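Local structure of histone-lysine N-methyltransferase, H3 lysine-9 specific SUVH6 (Arabidopsis thaliana, 6A5K) at residues Thr13-Ile24 / Leu42-Leu52; Thr273-Trp281 / Glu381-Asp389. The protein probably methylates lysine 9 of histone H3, using S-adenosylmethionine as methyl donor, and carries an SRA domain linked to recognition of methylated DNA. The protein carries 1 engineered substitution. One frame throughout, in Å; residues are numbered along the deposited sequence.

Interaction 1: residues Thr13-Ile24 / Leu42-Leu52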
# COMPACT_ATOMS: atom_id res chain seq x y z
N THR A 13 4.34 -1.71 12.15
CA THR A 13 3.25 -2.00 13.08
C THR A 13 1.94 -2.12 12.32
O THR A 13 1.15 -3.05 12.56
CB THR A 13 3.15 -0.93 14.19
OG1 THR A 13 4.37 -0.89 14.93
CG2 THR A 13 2.00 -1.24 15.15
N LEU A 14 1.71 -1.20 11.38
CA LEU A 14 0.50 -1.29 10.56
C LEU A 14 0.52 -2.53 9.66
O LEU A 14 -0.52 -3.16 9.43
CB LEU A 14 0.34 -0.03 9.70
CG LEU A 14 0.12 1.30 10.43
CD1 LEU A 14 0.01 2.45 9.43
CD2 LEU A 14 -1.09 1.23 11.31
N ARG A 15 1.70 -2.88 9.17
CA ARG A 15 1.88 -4.04 8.30
C ARG A 15 1.55 -5.32 9.09
O ARG A 15 0.84 -6.21 8.60
CB ARG A 15 3.31 -4.06 7.75
CG ARG A 15 3.53 -4.93 6.53
CD ARG A 15 4.92 -4.69 5.93
NE ARG A 15 5.08 -3.33 5.44
CZ ARG A 15 6.19 -2.62 5.57
NH1 ARG A 15 7.25 -3.14 6.19
NH2 ARG A 15 6.26 -1.38 5.09
N LEU A 16 2.06 -5.40 10.31
CA LEU A 16 1.78 -6.51 11.21
C LEU A 16 0.27 -6.61 11.48
O LEU A 16 -0.32 -7.69 11.39
CB LEU A 16 2.54 -6.34 12.52
CG LEU A 16 2.46 -7.48 13.53
CD1 LEU A 16 3.19 -8.72 13.01
CD2 LEU A 16 3.02 -7.04 14.89
N PHE A 17 -0.34 -5.47 11.80
CA PHE A 17 -1.78 -5.42 12.04
C PHE A 17 -2.58 -5.98 10.86
O PHE A 17 -3.45 -6.85 11.03
CB PHE A 17 -2.22 -3.98 12.32
CG PHE A 17 -3.71 -3.82 12.37
CD1 PHE A 17 -4.43 -4.25 13.47
CD2 PHE A 17 -4.39 -3.23 11.32
CE1 PHE A 17 -5.80 -4.09 13.53
CE2 PHE A 17 -5.76 -3.07 11.36
CZ PHE A 17 -6.47 -3.51 12.47
N HIS A 18 -2.29 -5.51 9.65
CA HIS A 18 -3.04 -5.98 8.49
C HIS A 18 -2.75 -7.44 8.17
O HIS A 18 -3.63 -8.17 7.69
CB HIS A 18 -2.78 -5.08 7.28
CG HIS A 18 -3.55 -3.80 7.33
ND1 HIS A 18 -4.89 -3.73 7.01
CD2 HIS A 18 -3.19 -2.56 7.73
CE1 HIS A 18 -5.32 -2.49 7.18
NE2 HIS A 18 -4.31 -1.76 7.63
N GLY A 19 -1.53 -7.87 8.46
CA GLY A 19 -1.16 -9.27 8.31
C GLY A 19 -2.05 -10.14 9.17
O GLY A 19 -2.62 -11.14 8.71
N VAL A 20 -2.20 -9.75 10.44
CA VAL A 20 -3.05 -10.50 11.36
C VAL A 20 -4.53 -10.46 10.93
O VAL A 20 -5.21 -11.50 10.95
CB VAL A 20 -2.92 -9.95 12.80
CG1 VAL A 20 -3.93 -10.63 13.73
CG2 VAL A 20 -1.49 -10.18 13.29
N CYS A 21 -5.02 -9.28 10.56
CA CYS A 21 -6.38 -9.16 10.02
C CYS A 21 -6.64 -10.17 8.89
O CYS A 21 -7.64 -10.91 8.90
CB CYS A 21 -6.64 -7.75 9.47
SG CYS A 21 -6.86 -6.46 10.71
N ARG A 22 -5.75 -10.19 7.91
CA ARG A 22 -5.99 -10.99 6.72
C ARG A 22 -5.72 -12.48 6.97
O ARG A 22 -6.26 -13.33 6.26
CB ARG A 22 -5.15 -10.47 5.55
CG ARG A 22 -5.64 -9.09 5.08
CD ARG A 22 -5.21 -8.75 3.66
NE ARG A 22 -5.96 -7.61 3.13
CZ ARG A 22 -7.13 -7.71 2.51
NH1 ARG A 22 -7.70 -8.89 2.34
NH2 ARG A 22 -7.74 -6.61 2.07
N LYS A 23 -4.92 -12.79 7.98
CA LYS A 23 -4.75 -14.20 8.36
C LYS A 23 -6.01 -14.72 9.07
O LYS A 23 -6.45 -15.85 8.85
CB LYS A 23 -3.51 -14.38 9.24
CG LYS A 23 -3.33 -15.81 9.76
CD LYS A 23 -3.08 -16.81 8.63
CE LYS A 23 -1.85 -16.45 7.81
NZ LYS A 23 -1.43 -17.57 6.93
N ILE A 24 -6.59 -13.88 9.93
CA ILE A 24 -7.85 -14.25 10.58
C ILE A 24 -8.94 -14.44 9.52
O ILE A 24 -9.71 -15.41 9.56
CB ILE A 24 -8.29 -13.19 11.61
CG1 ILE A 24 -7.29 -13.10 12.76
CG2 ILE A 24 -9.68 -13.50 12.15
CD1 ILE A 24 -7.56 -11.95 13.71
N LEU A 42 -18.20 -11.12 12.70
CA LEU A 42 -16.79 -11.27 13.01
C LEU A 42 -16.15 -9.91 12.81
O LEU A 42 -16.51 -9.17 11.89
CB LEU A 42 -16.14 -12.33 12.12
CG LEU A 42 -14.64 -12.28 11.85
CD1 LEU A 42 -13.86 -12.54 13.13
CD2 LEU A 42 -14.25 -13.27 10.78
N ARG A 43 -15.24 -9.54 13.70
CA ARG A 43 -14.56 -8.26 13.60
C ARG A 43 -13.05 -8.46 13.58
O ARG A 43 -12.41 -8.44 14.62
CB ARG A 43 -14.95 -7.36 14.78
CG ARG A 43 -16.39 -6.87 14.73
CD ARG A 43 -16.46 -5.42 15.15
NE ARG A 43 -15.77 -4.56 14.19
CZ ARG A 43 -15.47 -3.28 14.40
NH1 ARG A 43 -15.80 -2.70 15.55
NH2 ARG A 43 -14.84 -2.58 13.47
N ILE A 44 -12.50 -8.66 12.39
CA ILE A 44 -11.09 -9.00 12.29
C ILE A 44 -10.20 -7.86 12.79
O ILE A 44 -9.12 -8.11 13.32
CB ILE A 44 -10.67 -9.39 10.84
CG1 ILE A 44 -10.78 -8.21 9.88
CG2 ILE A 44 -11.51 -10.58 10.35
CD1 ILE A 44 -10.46 -8.56 8.43
N ASP A 45 -10.65 -6.62 12.65
CA ASP A 45 -9.87 -5.48 13.13
C ASP A 45 -9.83 -5.46 14.65
O ASP A 45 -8.79 -5.19 15.26
CB ASP A 45 -10.42 -4.16 12.58
CG ASP A 45 -11.89 -3.95 12.91
OD1 ASP A 45 -12.66 -4.93 12.90
OD2 ASP A 45 -12.28 -2.78 13.17
N PHE A 46 -10.96 -5.77 15.27
CA PHE A 46 -11.05 -5.84 16.72
C PHE A 46 -10.17 -6.96 17.28
O PHE A 46 -9.42 -6.76 18.25
CB PHE A 46 -12.50 -6.05 17.15
CG PHE A 46 -12.74 -5.83 18.61
CD1 PHE A 46 -13.14 -4.59 19.07
CD2 PHE A 46 -12.58 -6.86 19.52
CE1 PHE A 46 -13.38 -4.37 20.42
CE2 PHE A 46 -12.81 -6.65 20.87
CZ PHE A 46 -13.21 -5.41 21.32
N GLU A 47 -10.25 -8.14 16.67
CA GLU A 47 -9.47 -9.29 17.11
C GLU A 47 -7.97 -9.07 16.93
O GLU A 47 -7.17 -9.39 17.83
CB GLU A 47 -9.93 -10.55 16.36
CG GLU A 47 -11.37 -10.93 16.64
CD GLU A 47 -11.75 -12.31 16.11
OE1 GLU A 47 -10.89 -12.99 15.52
OE2 GLU A 47 -12.92 -12.71 16.30
N ALA A 48 -7.60 -8.52 15.77
CA ALA A 48 -6.21 -8.19 15.50
C ALA A 48 -5.69 -7.16 16.50
O ALA A 48 -4.56 -7.27 16.99
CB ALA A 48 -6.04 -7.66 14.07
N SER A 49 -6.52 -6.17 16.79
CA SER A 49 -6.17 -5.14 17.77
C SER A 49 -5.90 -5.77 19.13
O SER A 49 -4.93 -5.42 19.80
CB SER A 49 -7.27 -4.08 17.90
OG SER A 49 -7.43 -3.35 16.69
N THR A 50 -6.77 -6.69 19.55
CA THR A 50 -6.59 -7.36 20.83
C THR A 50 -5.28 -8.12 20.87
O THR A 50 -4.53 -8.05 21.86
CB THR A 50 -7.76 -8.32 21.13
OG1 THR A 50 -8.96 -7.57 21.33
CG2 THR A 50 -7.47 -9.13 22.39
N ILE A 51 -4.98 -8.83 19.78
CA ILE A 51 -3.74 -9.61 19.70
C ILE A 51 -2.50 -8.71 19.79
O ILE A 51 -1.57 -9.00 20.55
CB ILE A 51 -3.70 -10.45 18.40
CG1 ILE A 51 -4.75 -11.56 18.48
CG2 ILE A 51 -2.32 -11.06 18.20
CD1 ILE A 51 -5.03 -12.24 17.16
N LEU A 52 -2.50 -7.61 19.05
CA LEU A 52 -1.37 -6.68 19.11
C LEU A 52 -1.24 -6.03 20.49
O LEU A 52 -0.13 -5.82 20.98
CB LEU A 52 -1.51 -5.61 18.02
CG LEU A 52 -0.79 -5.87 16.70
CD1 LEU A 52 -1.43 -6.98 15.88
CD2 LEU A 52 -0.69 -4.59 15.89
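F17, V20, C21 and I24 of helix 5-29 pack on helix 44-54 in a helix-helix contact of knobs-into-holes type, joining the first two helices of the chain. The axes of the two segments come within 8.7 Å and their directions differ by 126°. A48 allows the close approach: its CB lies 3.7 Å from V20 CG1, 3.7 Å from C21 SG and 3.6 Å from F17 CE1. F17, with CG anti to its backbone N (chi1 171°), lays its ring among D45, A48, S49 and L52. The D45 carbonyl O, which accepts from both S49 N and S49 OG, sits at the ring edge, while C21 SG, one turn on in the same helix, sits above one face near the rim. I24 is a second knob, among I44, E47, A48 and I51, its CG2 3.9 Å from I44 CG2 and its CD1 3.8 Å from E47 CB. In return L52 fits between T13, L16, F17 and V20. E47 OE1 lies 3.6 Å from I24 CG2, while its OE2 forms a salt bridge with R37. Helix 412-420 adds L420 against L16, V20 and L52, helix 81-87 places E83 and I86 against F17, and R15 reaches beyond strand 477-482 to D484.

Interaction 2: residues Thr273-Trp281 / Glu381-Asp389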
# COMPACT_ATOMS: atom_id res chain seq x y z
N THR A 273 6.57 -3.67 -23.91
CA THR A 273 6.08 -5.03 -24.09
C THR A 273 5.23 -5.48 -22.91
O THR A 273 5.64 -5.33 -21.76
CB THR A 273 7.24 -6.02 -24.27
OG1 THR A 273 8.23 -5.46 -25.14
CG2 THR A 273 6.73 -7.33 -24.85
N VAL A 274 4.05 -6.02 -23.18
CA VAL A 274 3.20 -6.55 -22.11
C VAL A 274 3.38 -8.06 -21.97
O VAL A 274 2.80 -8.69 -21.09
CB VAL A 274 1.70 -6.25 -22.35
CG1 VAL A 274 1.49 -4.79 -22.69
CG2 VAL A 274 1.15 -7.13 -23.46
N LYS A 275 4.20 -8.65 -22.83
CA LYS A 275 4.41 -10.09 -22.80
C LYS A 275 5.87 -10.47 -22.58
O LYS A 275 6.78 -9.87 -23.15
CB LYS A 275 3.91 -10.73 -24.10
CG LYS A 275 2.42 -10.52 -24.34
CD LYS A 275 1.67 -11.85 -24.39
CE LYS A 275 1.19 -12.15 -25.80
NZ LYS A 275 -0.04 -13.01 -25.79
N LEU A 276 6.08 -11.48 -21.75
CA LEU A 276 7.42 -12.01 -21.53
C LEU A 276 7.99 -12.59 -22.81
O LEU A 276 7.27 -13.19 -23.61
CB LEU A 276 7.42 -13.08 -20.43
CG LEU A 276 7.29 -12.58 -19.00
CD1 LEU A 276 7.08 -13.76 -18.06
CD2 LEU A 276 8.53 -11.78 -18.61
N ILE A 277 9.29 -12.39 -23.02
CA ILE A 277 9.96 -13.00 -24.16
C ILE A 277 10.81 -14.16 -23.67
O ILE A 277 11.77 -13.98 -22.91
CB ILE A 277 10.83 -11.97 -24.90
CG1 ILE A 277 9.96 -10.79 -25.32
CG2 ILE A 277 11.52 -12.62 -26.10
CD1 ILE A 277 10.74 -9.60 -25.79
N TYR A 278 10.44 -15.36 -24.10
CA TYR A 278 11.11 -16.58 -23.68
C TYR A 278 12.17 -16.98 -24.69
O TYR A 278 12.01 -16.76 -25.89
CB TYR A 278 10.11 -17.73 -23.52
CG TYR A 278 9.16 -17.61 -22.34
CD1 TYR A 278 9.54 -18.02 -21.07
CD2 TYR A 278 7.88 -17.10 -22.51
CE1 TYR A 278 8.67 -17.92 -20.00
CE2 TYR A 278 7.01 -17.00 -21.45
CZ TYR A 278 7.41 -17.41 -20.19
OH TYR A 278 6.54 -17.31 -19.12
N PRO A 279 13.27 -17.59 -24.21
CA PRO A 279 14.08 -18.35 -25.16
C PRO A 279 13.24 -19.52 -25.66
O PRO A 279 12.27 -19.89 -25.00
CB PRO A 279 15.29 -18.81 -24.33
CG PRO A 279 15.28 -17.93 -23.11
CD PRO A 279 13.84 -17.60 -22.86
N ASP A 280 13.60 -20.09 -26.80
CA ASP A 280 12.78 -21.15 -27.39
C ASP A 280 12.81 -22.44 -26.56
O ASP A 280 11.80 -23.13 -26.44
CB ASP A 280 13.21 -21.42 -28.82
CG ASP A 280 13.15 -20.17 -29.69
OD1 ASP A 280 12.16 -19.41 -29.55
OD2 ASP A 280 14.06 -19.95 -30.50
N TRP A 281 13.96 -22.74 -25.96
CA TRP A 281 14.09 -23.96 -25.16
C TRP A 281 13.48 -23.79 -23.77
O TRP A 281 13.62 -24.67 -22.93
CB TRP A 281 15.57 -24.37 -25.05
CG TRP A 281 16.42 -23.42 -24.27
CD1 TRP A 281 16.70 -23.48 -22.93
CD2 TRP A 281 17.11 -22.28 -24.77
NE1 TRP A 281 17.52 -22.44 -22.57
CE2 TRP A 281 17.79 -21.68 -23.69
CE3 TRP A 281 17.22 -21.69 -26.04
CZ2 TRP A 281 18.56 -20.53 -23.83
CZ3 TRP A 281 17.99 -20.55 -26.18
CH2 TRP A 281 18.65 -19.98 -25.08
N GLU A 381 3.65 -6.68 -13.28
CA GLU A 381 4.72 -7.67 -13.46
C GLU A 381 6.01 -6.97 -13.85
O GLU A 381 5.98 -5.87 -14.40
CB GLU A 381 4.32 -8.69 -14.55
CG GLU A 381 5.31 -9.83 -14.75
CD GLU A 381 4.75 -10.96 -15.60
OE1 GLU A 381 3.61 -10.83 -16.09
OE2 GLU A 381 5.45 -11.97 -15.79
N TYR A 382 7.15 -7.59 -13.56
CA TYR A 382 8.40 -7.17 -14.19
C TYR A 382 8.53 -7.90 -15.51
O TYR A 382 8.89 -9.08 -15.55
CB TYR A 382 9.62 -7.44 -13.30
CG TYR A 382 10.84 -6.67 -13.74
CD1 TYR A 382 11.66 -7.15 -14.75
CD2 TYR A 382 11.16 -5.45 -13.16
CE1 TYR A 382 12.78 -6.44 -15.17
CE2 TYR A 382 12.27 -4.73 -13.57
CZ TYR A 382 13.08 -5.23 -14.58
OH TYR A 382 14.18 -4.52 -14.99
N VAL A 383 8.22 -7.21 -16.61
CA VAL A 383 8.23 -7.85 -17.92
C VAL A 383 9.47 -7.45 -18.71
O VAL A 383 9.87 -6.29 -18.71
CB VAL A 383 6.95 -7.49 -18.72
CG1 VAL A 383 7.05 -8.00 -20.16
CG2 VAL A 383 5.72 -8.07 -18.03
N GLY A 384 10.07 -8.43 -19.38
CA GLY A 384 11.22 -8.21 -20.23
C GLY A 384 11.59 -9.52 -20.92
O GLY A 384 10.75 -10.41 -21.03
N GLU A 385 12.83 -9.63 -21.38
CA GLU A 385 13.29 -10.87 -22.00
C GLU A 385 13.90 -11.78 -20.94
O GLU A 385 14.79 -11.36 -20.21
CB GLU A 385 14.33 -10.61 -23.09
CG GLU A 385 14.11 -9.36 -23.94
CD GLU A 385 15.22 -9.16 -24.96
OE1 GLU A 385 15.65 -10.15 -25.59
OE2 GLU A 385 15.67 -8.01 -25.14
N LEU A 386 13.42 -13.02 -20.86
CA LEU A 386 14.03 -14.04 -19.99
C LEU A 386 15.37 -14.48 -20.55
O LEU A 386 15.46 -14.91 -21.69
CB LEU A 386 13.12 -15.26 -19.84
CG LEU A 386 12.10 -15.36 -18.71
CD1 LEU A 386 12.73 -14.96 -17.38
CD2 LEU A 386 10.84 -14.55 -19.00
N LEU A 387 16.42 -14.40 -19.73
CA LEU A 387 17.76 -14.78 -20.15
C LEU A 387 18.46 -15.62 -19.08
O LEU A 387 18.24 -15.40 -17.90
CB LEU A 387 18.62 -13.54 -20.44
CG LEU A 387 18.23 -12.56 -21.54
CD1 LEU A 387 19.20 -11.39 -21.56
CD2 LEU A 387 18.18 -13.25 -22.91
N GLU A 388 19.29 -16.56 -19.50
CA GLU A 388 20.27 -17.15 -18.59
C GLU A 388 21.10 -16.01 -18.01
O GLU A 388 21.40 -15.04 -18.72
CB GLU A 388 21.20 -18.14 -19.31
CG GLU A 388 20.48 -19.26 -20.04
CD GLU A 388 21.45 -20.16 -20.80
OE1 GLU A 388 21.40 -21.39 -20.58
OE2 GLU A 388 22.24 -19.64 -21.61
N ASP A 389 21.48 -16.12 -16.73
CA ASP A 389 22.29 -15.09 -16.08
C ASP A 389 23.52 -14.72 -16.89
O ASP A 389 23.83 -13.54 -17.05
CB ASP A 389 22.72 -15.54 -14.67
CG ASP A 389 21.58 -15.51 -13.67
OD1 ASP A 389 20.53 -14.90 -13.95
OD2 ASP A 389 21.75 -16.09 -12.58
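L276 holds CG anti to its carbonyl carbon (chi1 -75°), which carries both methyls to the 381-389 segment, CD2 meeting L386 CD2 at 3.6 Å and CD1 resting 3.3 Å from E381 OE2. V383 turns CG1 anti to its backbone N (chi1 172°), and this methyl lies against two carbonyl oxygens, 3.4 Å from T273 O and 3.5 Å from K275 O. T273 O is buried here without a polar partner, covered by a methyl. Between these groups the backbones join in a single parallel bridge at I277 and E385: I277 N gives a nearly straight bond (173°) to G384 O at 3.2 Å, and L386 N donates to I277 O at 2.8 Å. Beside the bridge the side chains of I277 and E385 run together, CD1 on CG. Further along, the P279 ring crosses L386 at about a right angle, its CG 3.3 Å from L386 O, and Y278 CE1 reaches L386 CD2 at 4.1 Å. E381 OE2 is hydrogen-bonded to H477 ND1, which helps hold the carboxylate beside L276. With an alanine here both methyls are gone, which would probably open a gap beside L386 CD2 and leave E381 OE2 without the leucine that packs on it. Strand 385-388 bonds to strand 436-442 through E385 and L387, and I277 pairs with its other edge. The arrangement thus docks a pre-SET segment as a short parallel addition on a small antiparallel sheet of the SET domain, close to where Y382 approaches the bound S-adenosylmethionine.

From the N terminus, interaction 1 comes first, folding helix 44-54 back on helix 5-29 and closing a loop of 17 residues. The chain then runs through the SRA domain before interaction 2 opens at 273-281; its 99-residue excursion holds the cysteines of the three-zinc pre-SET cluster and the first SET strands, and returns at 381-389. The two contacts therefore follow in series, neither nested nor crossed, with centres about 38 Å apart and nearest atoms about 19 Å apart. One pairs the N-terminal helices, the other fastens pre-SET to SET. Strand 477-482 relates them: its start lies by interaction 2, and the residues just after its end meet helix 5-29.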